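PDB 6BFI: VIN1 from Oscarella pearsei, which binds actin filaments (F-actin) and may play a role in cell-cell adhesion, as a sponge homolog of vinculin. Local coordinates for residues A[229-232]-A[233-237]; A[237-240]-A[241-245]. All coordinates share one frame; numbering follows the deposited sequence.

In the fold
Contacts 1 and 2 follow one another on a single helix, 224-249, of this strandless, largely helical chain. Contact 1 (229-237) comes first, contact 2 (237-245) continues it, and their centres lie about 12 Å apart; Lys-237 belongs to both. Contact 1 is the more peripheral, its centre about 28 Å from the centre of the chain against about 21 Å for contact 2. Both lay side chains on helix 185-215, while contact 2 also packs on helix 102-145. Together they give one helix of a vinculin-family bundle greasy faces toward its neighbours, along with polar and charged side chains that tie it to Arg-139 at one point and Asp-447 at another.

Contact 1: residues A[229-232]-A[233-237]; sequences FGRD and YVIQK
The Tyr-233 ring has the carbonyl oxygen of Gly-230 at its edge, close to the ring plane and 4.1 Å from Tyr-233 CD2. The Arg-231 guanidinium, the other flat group, carries Asp-232 CG at its edge and in plane, while Ile-235 CD1 lies near it obliquely. Arg-231 NE donates to Asp-232 OD1 at 3.0 Å, a salt bridge that meets the carboxylate from above, 40° out of its plane; a second bond to OD1 from Arg-231 NH2 is weak. The arginine reaches back to its neighbour because its chain, extended at first, bends at chi3 (58°). Its aliphatic part runs beside Ile-235, with Arg-231 CG 3.8 Å from Ile-235 CD1. Asp-232 OD1 also flanks that methyl, so Ile-235 lies alongside both partners of the ion pair. A leucine in place of Arg-231 would probably leave the Asp-232 carboxylate without this cationic mate and freer to turn. All this sits on a regular alpha-helix of the vinculin-family bundle, whose i to i+4 ladder includes Val-234 N to Gly-230 O at 3.0 Å and Ile-235 N to Arg-231 O at 2.9 Å. Gly-230, with no side chain, is buried, and its carbonyl is approached by Val-234 CG2 at 3.4 Å. Val-234 is a compact nonpolar residue suited to its buried place, where it meets Gln-201 and Leu-205 of helix 185-215; Ile-235 shares Leu-205. The Tyr-233 ring is swung by its first torsion (chi1 165°, CG opposite the backbone N) along the helix to the following turn, where Lys-237 NZ donates to Tyr-233 OH at 3.0 Å. The same hydroxyl is hydrogen-bonded to Asp-447, so a tyrosine, able to both give and accept, suits a spot between a lysine and an acid.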
# COMPACT_ATOMS: atom_id res chain seq x y z
N PHE A 229 16.37 -17.59 -24.03
CA PHE A 229 15.16 -17.16 -23.33
C PHE A 229 15.51 -16.49 -22.00
O PHE A 229 14.93 -15.46 -21.65
CB PHE A 229 14.21 -18.34 -23.10
CG PHE A 229 12.97 -17.97 -22.33
CD1 PHE A 229 12.93 -18.08 -20.95
CD2 PHE A 229 11.84 -17.52 -22.99
CE1 PHE A 229 11.79 -17.75 -20.24
CE2 PHE A 229 10.70 -17.18 -22.29
CZ PHE A 229 10.68 -17.29 -20.91
N GLY A 230 16.43 -17.08 -21.24
CA GLY A 230 16.83 -16.47 -19.99
C GLY A 230 17.43 -15.09 -20.19
O GLY A 230 17.00 -14.10 -19.57
N ARG A 231 18.42 -14.99 -21.09
CA ARG A 231 19.04 -13.71 -21.38
C ARG A 231 18.00 -12.67 -21.78
O ARG A 231 17.93 -11.58 -21.20
CB ARG A 231 20.08 -13.88 -22.48
CG ARG A 231 20.71 -12.58 -22.95
CD ARG A 231 21.38 -12.78 -24.29
NE ARG A 231 20.43 -13.26 -25.29
CZ ARG A 231 20.77 -13.85 -26.43
NH1 ARG A 231 22.05 -14.04 -26.72
NH2 ARG A 231 19.83 -14.25 -27.28
N ASP A 232 17.16 -12.99 -22.77
CA ASP A 232 16.18 -12.03 -23.26
C ASP A 232 15.14 -11.70 -22.19
O ASP A 232 14.55 -10.62 -22.21
CB ASP A 232 15.50 -12.56 -24.52
CG ASP A 232 16.48 -12.82 -25.65
OD1 ASP A 232 17.61 -12.28 -25.58
OD2 ASP A 232 16.13 -13.54 -26.60
N TYR A 233 14.89 -12.63 -21.27
CA TYR A 233 14.03 -12.33 -20.13
C TYR A 233 14.64 -11.25 -19.26
O TYR A 233 13.95 -10.31 -18.84
CB TYR A 233 13.77 -13.60 -19.32
CG TYR A 233 13.18 -13.35 -17.94
CD1 TYR A 233 11.82 -13.17 -17.77
CD2 TYR A 233 14.00 -13.29 -16.82
CE1 TYR A 233 11.28 -12.94 -16.52
CE2 TYR A 233 13.47 -13.06 -15.56
CZ TYR A 233 12.11 -12.88 -15.42
OH TYR A 233 11.57 -12.65 -14.17
N VAL A 234 15.94 -11.35 -18.98
CA VAL A 234 16.58 -10.31 -18.18
C VAL A 234 16.63 -8.99 -18.94
O VAL A 234 16.43 -7.91 -18.37
CB VAL A 234 17.99 -10.76 -17.74
CG1 VAL A 234 18.64 -9.70 -16.87
CG2 VAL A 234 17.90 -12.09 -16.99
N ILE A 235 16.87 -9.06 -20.26
CA ILE A 235 16.86 -7.84 -21.07
C ILE A 235 15.50 -7.17 -21.02
O ILE A 235 15.40 -5.94 -20.95
CB ILE A 235 17.27 -8.16 -22.52
CG1 ILE A 235 18.66 -8.80 -22.55
CG2 ILE A 235 17.25 -6.90 -23.37
CD1 ILE A 235 19.10 -9.25 -23.93
N GLN A 236 14.42 -7.96 -21.04
CA GLN A 236 13.09 -7.38 -21.01
C GLN A 236 12.76 -6.82 -19.63
O GLN A 236 12.10 -5.78 -19.53
CB GLN A 236 12.04 -8.42 -21.44
CG GLN A 236 11.47 -8.19 -22.83
CD GLN A 236 10.72 -6.87 -22.95
OE1 GLN A 236 10.28 -6.30 -21.96
NE2 GLN A 236 10.58 -6.38 -24.18
N LYS A 237 13.21 -7.49 -18.57
CA LYS A 237 13.00 -6.94 -17.23
C LYS A 237 13.69 -5.59 -17.08
O LYS A 237 13.10 -4.63 -16.57
CB LYS A 237 13.49 -7.93 -16.17
CG LYS A 237 13.31 -7.42 -14.75
CD LYS A 237 13.64 -8.48 -13.70
CE LYS A 237 12.55 -9.55 -13.61
NZ LYS A 237 12.81 -10.51 -12.50

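Contact 2: residues A[237-240]-A[241-245]; sequences KLFI and AIEEI
Glu-243 lies alongside Phe-239, one turn earlier on the same helix, and its side chain can be traced outward along that ring. Its CB rests on the preceding turn, 3.3 Å from Ile-240 O. The next carbon bridges backbone and ring: Glu-243 CG is 3.4 Å from Phe-239 O and 3.7 Å from Phe-239 CE2, approaching the ring obliquely. CG takes this position because it stands opposite the carbonyl carbon of Glu-243, beside the backbone N (chi1 -84°). A bend at the following bond (chi2 -70°) folds the chain, and the last torsion leaves the carboxylate plane 18° from that of the ring. At the tip, Glu-243 OE2 is 4.2 Å from Phe-239 CZ, a loose approach; its strong partners are Arg-139, through a salt bridge, and Gln-142, through a hydrogen bond. Glutamate suits the site by offering its CG methylene to the aromatic ring and an anion to the arginine, whose charge would be expected to stabilise the ionised form. Beneath the side chains runs the i to i+4 ladder of an alpha-helix: Glu-243 N donates to Phe-239 O at 2.9 Å, and Ala-241 N to Lys-237 O at 3.0 Å, the latter nearly straight. On the buried side Ile-242 sets CG1 3.2 Å from Leu-238 O, its branched chain close against the carbonyl a turn back. The methyl of Ala-241 is small enough for the helix to come close to Glu-194 of helix 185-215, against which Ile-245 also rests. Leu-238 and Ile-242 both reach Leu-145 of helix 102-145, Ile-242 touching Cys-138 and Gln-142 as well, so that this part of helix 224-249 packs against two neighbouring helices.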
# COMPACT_ATOMS: atom_id res chain seq x y z
N LYS A 237 13.21 -7.49 -18.57
CA LYS A 237 13.00 -6.94 -17.23
C LYS A 237 13.69 -5.59 -17.08
O LYS A 237 13.10 -4.63 -16.57
CB LYS A 237 13.49 -7.93 -16.17
CG LYS A 237 13.31 -7.42 -14.75
CD LYS A 237 13.64 -8.48 -13.70
CE LYS A 237 12.55 -9.55 -13.61
NZ LYS A 237 12.81 -10.51 -12.50
N LEU A 238 14.94 -5.50 -17.54
CA LEU A 238 15.64 -4.21 -17.51
C LEU A 238 14.92 -3.17 -18.37
O LEU A 238 14.74 -2.02 -17.94
CB LEU A 238 17.08 -4.39 -17.98
CG LEU A 238 18.08 -4.95 -16.97
CD1 LEU A 238 19.36 -5.38 -17.66
CD2 LEU A 238 18.37 -3.91 -15.90
N PHE A 239 14.49 -3.57 -19.57
CA PHE A 239 13.79 -2.65 -20.47
C PHE A 239 12.54 -2.08 -19.81
O PHE A 239 12.29 -0.87 -19.86
CB PHE A 239 13.43 -3.39 -21.76
CG PHE A 239 12.77 -2.52 -22.80
CD1 PHE A 239 13.52 -1.88 -23.76
CD2 PHE A 239 11.39 -2.36 -22.81
CE1 PHE A 239 12.92 -1.08 -24.72
CE2 PHE A 239 10.78 -1.56 -23.77
CZ PHE A 239 11.55 -0.93 -24.72
N ILE A 240 11.75 -2.95 -19.17
CA ILE A 240 10.50 -2.52 -18.55
C ILE A 240 10.78 -1.61 -17.36
O ILE A 240 10.14 -0.57 -17.20
CB ILE A 240 9.66 -3.76 -18.15
CG1 ILE A 240 9.03 -4.38 -19.40
CG2 ILE A 240 8.61 -3.39 -17.12
CD1 ILE A 240 8.38 -5.72 -19.15
N ALA A 241 11.74 -1.99 -16.51
CA ALA A 241 12.10 -1.13 -15.38
C ALA A 241 12.52 0.26 -15.85
O ALA A 241 12.11 1.27 -15.26
CB ALA A 241 13.22 -1.78 -14.56
N ILE A 242 13.33 0.33 -16.91
CA ILE A 242 13.76 1.64 -17.40
C ILE A 242 12.59 2.41 -18.00
O ILE A 242 12.50 3.64 -17.86
CB ILE A 242 14.91 1.47 -18.40
CG1 ILE A 242 16.14 0.89 -17.70
CG2 ILE A 242 15.27 2.81 -19.05
CD1 ILE A 242 17.35 0.72 -18.62
N GLU A 243 11.66 1.70 -18.66
CA GLU A 243 10.44 2.35 -19.14
C GLU A 243 9.68 3.00 -17.99
O GLU A 243 9.24 4.15 -18.09
CB GLU A 243 9.55 1.33 -19.85
CG GLU A 243 9.88 1.09 -21.30
CD GLU A 243 9.55 2.28 -22.18
OE1 GLU A 243 8.41 2.78 -22.09
OE2 GLU A 243 10.42 2.71 -22.96
N GLU A 244 9.54 2.27 -16.87
CA GLU A 244 8.80 2.82 -15.74
C GLU A 244 9.54 4.00 -15.12
O GLU A 244 8.92 4.98 -14.71
CB GLU A 244 8.55 1.73 -14.70
CG GLU A 244 7.61 2.15 -13.57
CD GLU A 244 6.18 2.33 -14.02
OE1 GLU A 244 5.86 1.97 -15.17
OE2 GLU A 244 5.36 2.83 -13.22
N ILE A 245 10.87 3.92 -15.04
CA ILE A 245 11.66 5.06 -14.58
C ILE A 245 11.38 6.28 -15.45
O ILE A 245 11.19 7.39 -14.94
CB ILE A 245 13.16 4.72 -14.55
CG1 ILE A 245 13.51 3.95 -13.29
CG2 ILE A 245 14.00 5.98 -14.64
CD1 ILE A 245 14.97 3.53 -13.21